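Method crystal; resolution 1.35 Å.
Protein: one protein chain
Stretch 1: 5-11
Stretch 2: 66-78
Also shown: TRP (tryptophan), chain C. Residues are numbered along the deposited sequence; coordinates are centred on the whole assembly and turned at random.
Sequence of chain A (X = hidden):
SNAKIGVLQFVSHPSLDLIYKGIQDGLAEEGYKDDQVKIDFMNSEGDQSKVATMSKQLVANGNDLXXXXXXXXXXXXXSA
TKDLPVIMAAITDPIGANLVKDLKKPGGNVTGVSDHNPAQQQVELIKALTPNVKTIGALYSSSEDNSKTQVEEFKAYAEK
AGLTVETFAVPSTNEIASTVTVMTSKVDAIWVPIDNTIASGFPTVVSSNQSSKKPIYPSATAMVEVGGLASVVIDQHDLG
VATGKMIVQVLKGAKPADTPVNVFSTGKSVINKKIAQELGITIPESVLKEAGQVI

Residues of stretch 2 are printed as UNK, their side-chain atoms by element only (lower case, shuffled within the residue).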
# COMPACT_ATOMS: atom_id res chain seq x y z
N ILE A 5 -5.50 -9.01 -20.92
CA ILE A 5 -5.59 -8.98 -19.45
C ILE A 5 -6.54 -7.91 -18.97
O ILE A 5 -6.71 -6.88 -19.63
CB ILE A 5 -4.21 -8.80 -18.76
CG1 ILE A 5 -3.63 -7.43 -19.07
CG2 ILE A 5 -3.23 -9.88 -19.21
CD1 ILE A 5 -2.35 -7.10 -18.27
N GLY A 6 -7.19 -8.17 -17.84
CA GLY A 6 -8.00 -7.15 -17.19
C GLY A 6 -7.28 -6.65 -15.96
O GLY A 6 -6.63 -7.44 -15.25
N VAL A 7 -7.37 -5.35 -15.71
CA VAL A 7 -6.71 -4.72 -14.55
C VAL A 7 -7.72 -3.89 -13.80
O VAL A 7 -8.39 -3.03 -14.39
CB VAL A 7 -5.54 -3.83 -14.99
CG1 VAL A 7 -4.91 -3.10 -13.80
CG2 VAL A 7 -4.48 -4.62 -15.73
N LEU A 8 -7.87 -4.17 -12.50
CA LEU A 8 -8.73 -3.38 -11.63
C LEU A 8 -7.85 -2.66 -10.63
O LEU A 8 -7.18 -3.29 -9.80
CB LEU A 8 -9.76 -4.26 -10.89
CG LEU A 8 -10.70 -3.52 -9.92
CD1 LEU A 8 -11.60 -2.53 -10.66
CD2 LEU A 8 -11.54 -4.53 -9.13
N GLN A 9 -7.82 -1.33 -10.73
CA GLN A 9 -7.14 -0.51 -9.74
C GLN A 9 -8.19 -0.06 -8.72
O GLN A 9 -9.24 0.45 -9.08
CB GLN A 9 -6.47 0.67 -10.42
CG GLN A 9 -5.69 1.55 -9.43
CD GLN A 9 -4.87 2.60 -10.14
OE1 GLN A 9 -4.29 2.36 -11.20
NE2 GLN A 9 -4.80 3.78 -9.53
N PHE A 10 -7.90 -0.26 -7.44
CA PHE A 10 -8.93 -0.05 -6.43
C PHE A 10 -9.40 1.40 -6.39
O PHE A 10 -10.60 1.66 -6.30
CB PHE A 10 -8.45 -0.48 -5.04
CG PHE A 10 -9.41 -0.14 -3.93
CD1 PHE A 10 -10.76 -0.53 -3.99
CD2 PHE A 10 -8.98 0.59 -2.82
CE1 PHE A 10 -11.63 -0.20 -2.98
CE2 PHE A 10 -9.86 0.92 -1.80
CZ PHE A 10 -11.19 0.53 -1.87
N VAL A 11 -8.47 2.36 -6.47
CA VAL A 11 -8.78 3.77 -6.29
C VAL A 11 -7.62 4.55 -6.87
O VAL A 11 -6.53 4.02 -7.07
CB VAL A 11 -8.96 4.11 -4.76
CG1 VAL A 11 -7.64 3.99 -3.99
CG2 VAL A 11 -9.57 5.47 -4.52
N UNK A 66 -6.57 -11.69 -14.70
CA UNK A 66 -6.89 -10.37 -14.19
C UNK A 66 -5.89 -9.98 -13.11
O UNK A 66 -5.25 -10.84 -12.48
c UNK A 66 -9.36 -10.47 -14.80
c UNK A 66 -8.36 -10.31 -13.66
c UNK A 66 -8.59 -11.38 -12.62
N UNK A 67 -5.78 -8.67 -12.90
CA UNK A 67 -4.80 -8.07 -11.99
C UNK A 67 -5.52 -7.14 -11.06
O UNK A 67 -6.27 -6.27 -11.54
c UNK A 67 -3.09 -8.11 -13.88
c UNK A 67 -3.73 -7.25 -12.78
c UNK A 67 -2.65 -6.72 -11.83
N UNK A 68 -5.33 -7.30 -9.76
CA UNK A 68 -5.93 -6.40 -8.78
C UNK A 68 -4.88 -5.57 -8.10
O UNK A 68 -4.00 -6.10 -7.41
N UNK A 69 -4.95 -4.26 -8.31
CA UNK A 69 -4.02 -3.31 -7.66
C UNK A 69 -4.65 -2.85 -6.36
O UNK A 69 -5.69 -2.17 -6.38
c UNK A 69 -3.68 -2.09 -8.57
c UNK A 69 -3.26 -2.54 -9.97
c UNK A 69 -2.57 -1.26 -7.89
c UNK A 69 -2.92 -1.39 -10.95
N UNK A 70 -4.01 -3.27 -5.26
CA UNK A 70 -4.43 -3.07 -3.86
C UNK A 70 -5.38 -4.18 -3.41
O UNK A 70 -6.09 -4.79 -4.22
c UNK A 70 -5.02 -1.65 -3.60
N UNK A 71 -5.37 -4.43 -2.12
CA UNK A 71 -6.07 -5.55 -1.52
C UNK A 71 -7.57 -5.62 -1.87
O UNK A 71 -8.03 -6.68 -2.28
c UNK A 71 -5.79 -5.60 0.02
o UNK A 71 -4.43 -5.96 0.22
c UNK A 71 -6.66 -6.63 0.72
N UNK A 72 -8.31 -4.51 -1.78
CA UNK A 72 -9.75 -4.67 -2.11
C UNK A 72 -10.00 -5.06 -3.56
O UNK A 72 -10.99 -5.75 -3.85
c UNK A 72 -9.39 -2.74 -0.74
c UNK A 72 -10.33 -3.29 -1.81
c UNK A 72 -8.02 -3.18 -1.20
N UNK A 73 -9.13 -4.64 -4.48
CA UNK A 73 -9.29 -5.02 -5.88
C UNK A 73 -8.97 -6.49 -6.09
O UNK A 73 -9.72 -7.20 -6.76
c UNK A 73 -8.45 -4.16 -6.79
N UNK A 74 -7.87 -6.97 -5.52
CA UNK A 74 -7.53 -8.38 -5.64
C UNK A 74 -8.60 -9.24 -4.98
O UNK A 74 -8.95 -10.28 -5.52
c UNK A 74 -6.16 -8.66 -5.02
N UNK A 75 -9.13 -8.81 -3.83
CA UNK A 75 -10.20 -9.55 -3.16
C UNK A 75 -11.48 -9.59 -4.01
O UNK A 75 -12.12 -10.62 -4.10
o UNK A 75 -10.00 -7.47 0.65
c UNK A 75 -9.66 -8.64 0.58
c UNK A 75 -9.38 -9.28 -0.75
n UNK A 75 -9.45 -9.39 1.66
c UNK A 75 -10.49 -8.98 -1.78
N UNK A 76 -11.80 -8.48 -4.68
CA UNK A 76 -12.97 -8.49 -5.56
C UNK A 76 -12.83 -9.50 -6.68
O UNK A 76 -13.77 -10.24 -7.00
N UNK A 77 -11.66 -9.51 -7.30
CA UNK A 77 -11.42 -10.43 -8.41
C UNK A 77 -11.39 -11.88 -7.94
O UNK A 77 -11.99 -12.74 -8.58
c UNK A 77 -8.71 -8.33 -10.24
c UNK A 77 -11.02 -8.69 -11.08
c UNK A 77 -10.13 -8.69 -9.84
c UNK A 77 -10.12 -10.05 -9.13
N UNK A 78 -10.71 -12.15 -6.82
CA UNK A 78 -10.62 -13.52 -6.30
C UNK A 78 -11.98 -14.06 -5.83
O UNK A 78 -12.20 -15.26 -5.84
c UNK A 78 -9.60 -13.58 -5.18
N TRP C . -0.44 -2.58 -0.22
CA TRP C . -1.77 -1.91 -0.24
C TRP C . -2.86 -2.92 -0.08
O TRP C . -4.01 -2.66 -0.44
CB TRP C . -1.93 -1.10 -1.54
CG TRP C . -0.88 -0.03 -1.66
CD1 TRP C . 0.30 -0.06 -2.40
CD2 TRP C . -0.88 1.26 -0.96
NE1 TRP C . 1.00 1.11 -2.22
CE2 TRP C . 0.36 1.92 -1.37
CE3 TRP C . -1.76 1.84 -0.07
CZ2 TRP C . 0.64 3.17 -0.86
CZ3 TRP C . -1.45 3.10 0.43
CH2 TRP C . -0.26 3.75 0.03
OXT TRP C . -2.59 -4.03 0.41

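Position 66 carries three carbons, one bearing the other two, beside the bare backbone of Gly6: a beta-branched valine. Gly6 O lies 3.1 Å from Val66 CA, and an ideal CB on Gly6 would sit a tight 3.4 Å from Val66 CG1. Position 67 repeats the three-carbon fork but on the sheet face shared with Val7, whose CG2 comes 4.0 Å from its CB; this is Val67. Its backbone works both ways: Val67 N donates to Gly6 O (2.8 Å), and Leu8 N donates to Val67 O (2.8 Å).

Position 68 has no side-chain atom, so it is glycine. A CB there would fall 2.5 Å from N of position 74, a clash; the bare strand residue lets the following helix pack close. Position 69 has four carbons, forked at the first, with one arm two carbons long: isoleucine. Ile69 CD1 reaches Val7 CG1 at 3.9 Å, while Ile69 N donates to Leu8 O (2.9 Å).

Position 70 has a single carbon, 3.9 Å from Phe10 CB, and is alanine, at the N-cap position. Position 71 has a carbon carrying one oxygen and one carbon, pointing away from stretch 1: threonine. It serves the ligand instead, with Thr71 N donating to tryptophan O (2.8 Å) and Thr71 OG1 to tryptophan OXT (2.7 Å).

At position 72 three carbons close a ring onto the backbone N, which only proline does. Pro72 CB lies over one face of the Phe10 ring, 3.6 Å from its centroid, a CH-pi contact. Position 73 has one carbon, its CB 3.4 Å from Leu8 O and 3.9 Å from Leu8 CD2: alanine, small enough for this close approach. Position 74 also has one carbon, turned away: alanine again. Position 75 has three carbons, the third carrying oxygen and nitrogen, and touches nothing on stretch 1; it is glutamine. Position 76, without side-chain atoms, is glycine. Position 77 has four carbons forked at the second, a leucine whose CD1 is 4.3 Å from Leu8 CB. Position 78, one carbon and out of reach, is alanine.

The contact joins two layers. Parallel strands exchange backbone hydrogen bonds, the last from Phe10 N to Ile69 O at 3.1 Å, as Phe10 leaves its strand. The helix then lays Pro72, Ala73 and Leu77 against Leu8 and Phe10, while its first turn presents Thr71 to the tryptophan. One short segment thus pairs, packs and binds.

Stretch 2 (66-78) VVGIATPAAQGLA
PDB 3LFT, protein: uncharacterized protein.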